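Intracellular exo-alpha-(1->5)-L-arabinofuranosidase (Bifidobacterium longum, PDB 2Y2W) hydrolyses terminal non-reducing alpha-L-arabinofuranosyl bonds in arabinans and arabinoxylan, helping to break down plant cell walls. Local coordinates at residues P188-A191 against W192-Q195; G223-P227 against E228-G232. One frame throughout, in Å; residues are numbered along the deposited sequence.

How the contacts relate
Both contacts lie where a loop turns into a helix, and in each a helix acid accepts a bond from an earlier backbone N-H. Both are partly buried, contact 1 farther out, with three of its eight touching residues exposed against one in contact 2. Contact 1 starts helix 191-198, its aspartate reaching back to the residue ahead of the N-cap. Contact 2 starts helix 227-244, nearer the barrel strands; its glutamate reaches the N-cap itself, and a methionine and a buried tyrosine add apolar packing. The two share no element: their centres are about 32 Å apart. Each meets a different neighbouring subunit, and contact 2 alone lies near the predicted active-site residues.

Contact 1. Residues P188-A191 against W192-Q195; sequences PGTA and WADQ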
loop_
_atom_site.group_PDB
_atom_site.type_symbol
_atom_site.label_atom_id
_atom_site.label_comp_id
_atom_site.label_asym_id
_atom_site.label_seq_id
_atom_site.Cartn_x
_atom_site.Cartn_y
_atom_site.Cartn_z
ATOM N N PRO D 188 27.242 -0.492 14.536
ATOM C CA PRO D 188 26.731 -0.460 15.909
ATOM C C PRO D 188 26.507 0.977 16.379
ATOM O O PRO D 188 27.296 1.865 16.050
ATOM C CB PRO D 188 27.855 -1.119 16.715
ATOM C CG PRO D 188 28.530 -2.023 15.744
ATOM C CD PRO D 188 28.459 -1.320 14.418
ATOM N N GLY D 189 25.427 1.203 17.121
ATOM C CA GLY D 189 25.085 2.542 17.599
ATOM C C GLY D 189 23.724 3.025 17.132
ATOM O O GLY D 189 23.371 4.192 17.318
ATOM N N THR D 190 22.965 2.124 16.514
ATOM C CA THR D 190 21.583 2.381 16.133
ATOM C C THR D 190 20.730 1.221 16.664
ATOM O O THR D 190 21.240 0.110 16.843
ATOM C CB THR D 190 21.447 2.548 14.598
ATOM O OG1 THR D 190 20.477 3.558 14.296
ATOM C CG2 THR D 190 21.059 1.239 13.922
ATOM N N ALA D 191 19.449 1.476 16.928
ATOM C CA ALA D 191 18.583 0.477 17.571
ATOM C C ALA D 191 18.578 -0.878 16.860
ATOM O O ALA D 191 18.765 -1.915 17.505
ATOM C CB ALA D 191 17.166 1.005 17.732
ATOM N N TRP D 192 18.370 -0.859 15.542
ATOM C CA TRP D 192 18.322 -2.080 14.738
ATOM C C TRP D 192 19.654 -2.823 14.713
ATOM O O TRP D 192 19.680 -4.045 14.838
ATOM C CB TRP D 192 17.869 -1.785 13.304
ATOM C CG TRP D 192 16.388 -1.596 13.137
ATOM C CD1 TRP D 192 15.754 -0.468 12.697
ATOM C CD2 TRP D 192 15.357 -2.560 13.395
ATOM N NE1 TRP D 192 14.397 -0.668 12.663
ATOM C CE2 TRP D 192 14.122 -1.941 13.091
ATOM C CE3 TRP D 192 15.354 -3.886 13.855
ATOM C CZ2 TRP D 192 12.893 -2.601 13.233
ATOM C CZ3 TRP D 192 14.129 -4.543 14.000
ATOM C CH2 TRP D 192 12.918 -3.896 13.689
ATOM N N ALA D 193 20.751 -2.086 14.550
ATOM C CA ALA D 193 22.087 -2.685 14.493
ATOM C C ALA D 193 22.516 -3.249 15.842
ATOM O O ALA D 193 23.153 -4.301 15.901
ATOM C CB ALA D 193 23.107 -1.688 13.984
ATOM N N ASP D 194 22.159 -2.546 16.919
ATOM C CA ASP D 194 22.441 -2.996 18.283
ATOM C C ASP D 194 21.757 -4.324 18.611
ATOM O O ASP D 194 22.273 -5.105 19.415
ATOM C CB ASP D 194 22.062 -1.923 19.307
ATOM C CG ASP D 194 23.036 -0.748 19.321
ATOM O OD1 ASP D 194 23.944 -0.698 18.460
ATOM O OD2 ASP D 194 22.893 0.133 20.199
ATOM N N GLN D 195 20.611 -4.575 17.980
ATOM C CA GLN D 195 19.935 -5.868 18.088
ATOM C C GLN D 195 20.781 -6.989 17.500
ATOM O O GLN D 195 20.890 -8.056 18.097
ATOM C CB GLN D 195 18.561 -5.840 17.415
ATOM C CG GLN D 195 17.443 -5.311 18.297
ATOM C CD GLN D 195 16.074 -5.454 17.655
ATOM O OE1 GLN D 195 15.700 -6.530 17.184
ATOM N NE2 GLN D 195 15.311 -4.362 17.641
#
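Gly189 N gives its hydrogen to Asp194 OD1 at 2.8 Å, a fairly straight bond that meets the carboxylate on its syn side, 19° out of plane. It ties the residue ahead of the N-cap to the first turn of helix 191-198. The Asp194 carboxylate can reach back this far because CG stands beside its own backbone N, opposite the carbonyl carbon (chi1 -73°). That places the acid over the start of the helix, where its negative charge probably interacts well with the helix dipole. The same residue is held through its backbone, since Asp194 N bonds to Thr190 O at 2.8 Å. At the next residue Gln195 N makes a longer, more bent bond to Ala191 O, 3.3 Å. Gly189 has positive phi, and at these backbone angles a CB would press against the carbonyl oxygen of Pro188.

Thr190 occupies the N-cap position, yet its hydroxyl does no capping: OG1 turns instead to Glu182 and to Met133 O of the second subunit, whose Arg134 packs on Thr190, Ala191 and Trp192. The Thr190 methyl faces the helix, with CG2 3.6 Å from Ala193 CB, a small apolar touch between the N-cap residue and the first turn. The indole of Trp192 leads away from the loop, and its ring meets that of Trp121 obliquely. Trp192 also packs on Asp179 and Glu182, and Gln195 on Tyr183, which lays helix 191-198 against helix 174-185.

Contact 2. Residues G223-P227 against E228-G232; sequences GHMSP and EEYAG
The N-terminal cap of helix 227-244 is built here, with Ser226 as N-cap and Glu229 three residues on, the positions of a capping box. The half in which the N-cap amide is bound is present: Ser226 N donates to Glu229 OE1 at 3.3 Å, nearly straight (165°) but from above the carboxylate plane, 53° out of it. Ser226 OG lies against the same side chain, 3.2 Å from Glu229 CD. OE1 is also in a salt bridge with Lys236 of the third subunit. An alanine in place of Glu229 would probably leave the Ser226 amide without this acceptor and take this carboxylate away from that lysine across the interface. Behind the cap the helix opens with Tyr230 N bonded to Ser226 O at 3.2 Å and Ala231 N to Pro227 O at 3.0 Å.

Met225, extended beyond CG, runs past Glu229 to put SD 3.6 Å from Tyr230 CA and at the edge of the phenol ring, a Met-aromatic contact. With CG anti to the backbone N (chi1 -177°), the tyrosine ring points off the helix, and its OH bonds to Ile212 O and Cys253 N, tying the helix to the ends of strands 209-212 and 249-252. This is a capping-box-like start to the helix after strand 4 of a (beta/alpha)8 barrel, the family 51 fold, whose probable acid/base Glu215 follows that strand.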
loop_
_atom_site.group_PDB
_atom_site.type_symbol
_atom_site.label_atom_id
_atom_site.label_comp_id
_atom_site.label_asym_id
_atom_site.label_seq_id
_atom_site.Cartn_x
_atom_site.Cartn_y
_atom_site.Cartn_z
ATOM N N GLY D 223 0.515 -11.479 -3.044
ATOM C CA GLY D 223 0.579 -10.050 -3.335
ATOM C C GLY D 223 1.167 -9.759 -4.702
ATOM O O GLY D 223 1.939 -8.815 -4.859
ATOM N N HIS D 224 0.800 -10.570 -5.691
ATOM C CA HIS D 224 1.314 -10.414 -7.053
ATOM C C HIS D 224 0.862 -9.106 -7.680
ATOM O O HIS D 224 -0.237 -8.620 -7.412
ATOM C CB HIS D 224 0.933 -11.606 -7.937
ATOM C CG HIS D 224 -0.538 -11.743 -8.182
ATOM N ND1 HIS D 224 -1.441 -12.006 -7.174
ATOM C CD2 HIS D 224 -1.259 -11.682 -9.326
ATOM C CE1 HIS D 224 -2.657 -12.086 -7.684
ATOM N NE2 HIS D 224 -2.574 -11.895 -8.990
ATOM N N MET D 225 1.725 -8.542 -8.517
ATOM C CA MET D 225 1.516 -7.202 -9.042
ATOM C C MET D 225 1.389 -7.165 -10.561
ATOM O O MET D 225 1.730 -8.125 -11.256
ATOM C CB MET D 225 2.660 -6.282 -8.597
ATOM C CG MET D 225 2.628 -5.871 -7.135
ATOM S SD MET D 225 4.074 -4.883 -6.722
ATOM C CE MET D 225 3.816 -4.585 -4.974
ATOM N N SER D 226 0.873 -6.044 -11.058
ATOM C CA SER D 226 0.920 -5.711 -12.471
ATOM C C SER D 226 2.303 -5.125 -12.769
ATOM O O SER D 226 3.053 -4.818 -11.837
ATOM C CB SER D 226 -0.187 -4.706 -12.809
ATOM O OG SER D 226 -0.211 -3.631 -11.883
ATOM N N PRO D 227 2.663 -4.982 -14.061
ATOM C CA PRO D 227 3.945 -4.348 -14.381
ATOM C C PRO D 227 4.099 -2.933 -13.801
ATOM O O PRO D 227 5.178 -2.592 -13.315
ATOM C CB PRO D 227 3.953 -4.313 -15.917
ATOM C CG PRO D 227 2.544 -4.600 -16.333
ATOM C CD PRO D 227 1.996 -5.486 -15.274
ATOM N N GLU D 228 3.034 -2.132 -13.840
ATOM C CA GLU D 228 3.085 -0.752 -13.348
ATOM C C GLU D 228 3.220 -0.668 -11.825
ATOM O O GLU D 228 4.006 0.134 -11.313
ATOM C CB GLU D 228 1.869 0.049 -13.830
ATOM C CG GLU D 228 1.866 0.361 -15.331
ATOM C CD GLU D 228 2.775 1.533 -15.721
ATOM O OE1 GLU D 228 3.260 2.260 -14.824
ATOM O OE2 GLU D 228 2.994 1.735 -16.939
ATOM N N GLU D 229 2.459 -1.501 -11.113
ATOM C CA GLU D 229 2.515 -1.567 -9.652
ATOM C C GLU D 229 3.921 -1.894 -9.148
ATOM O O GLU D 229 4.418 -1.237 -8.227
ATOM C CB GLU D 229 1.515 -2.592 -9.108
ATOM C CG GLU D 229 0.089 -2.070 -8.933
ATOM C CD GLU D 229 -0.944 -3.185 -8.751
ATOM O OE1 GLU D 229 -0.554 -4.366 -8.601
ATOM O OE2 GLU D 229 -2.155 -2.877 -8.759
ATOM N N TYR D 230 4.553 -2.902 -9.753
ATOM C CA TYR D 230 5.897 -3.319 -9.353
ATOM C C TYR D 230 6.954 -2.284 -9.722
ATOM O O TYR D 230 7.841 -1.996 -8.916
ATOM C CB TYR D 230 6.264 -4.699 -9.918
ATOM C CG TYR D 230 7.625 -5.191 -9.462
ATOM C CD1 TYR D 230 7.819 -5.650 -8.159
ATOM C CD2 TYR D 230 8.718 -5.182 -10.329
ATOM C CE1 TYR D 230 9.068 -6.091 -7.730
ATOM C CE2 TYR D 230 9.974 -5.624 -9.912
ATOM C CZ TYR D 230 10.139 -6.074 -8.611
ATOM O OH TYR D 230 11.371 -6.515 -8.190
ATOM N N ALA D 231 6.854 -1.731 -10.930
ATOM C CA ALA D 231 7.752 -0.665 -11.380
ATOM C C ALA D 231 7.797 0.478 -10.366
ATOM O O ALA D 231 8.879 0.916 -9.969
ATOM C CB ALA D 231 7.335 -0.152 -12.754
ATOM N N GLY D 232 6.620 0.937 -9.942
ATOM C CA GLY D 232 6.503 1.962 -8.907
ATOM C C GLY D 232 7.107 1.541 -7.577
ATOM O O GLY D 232 7.783 2.330 -6.918
#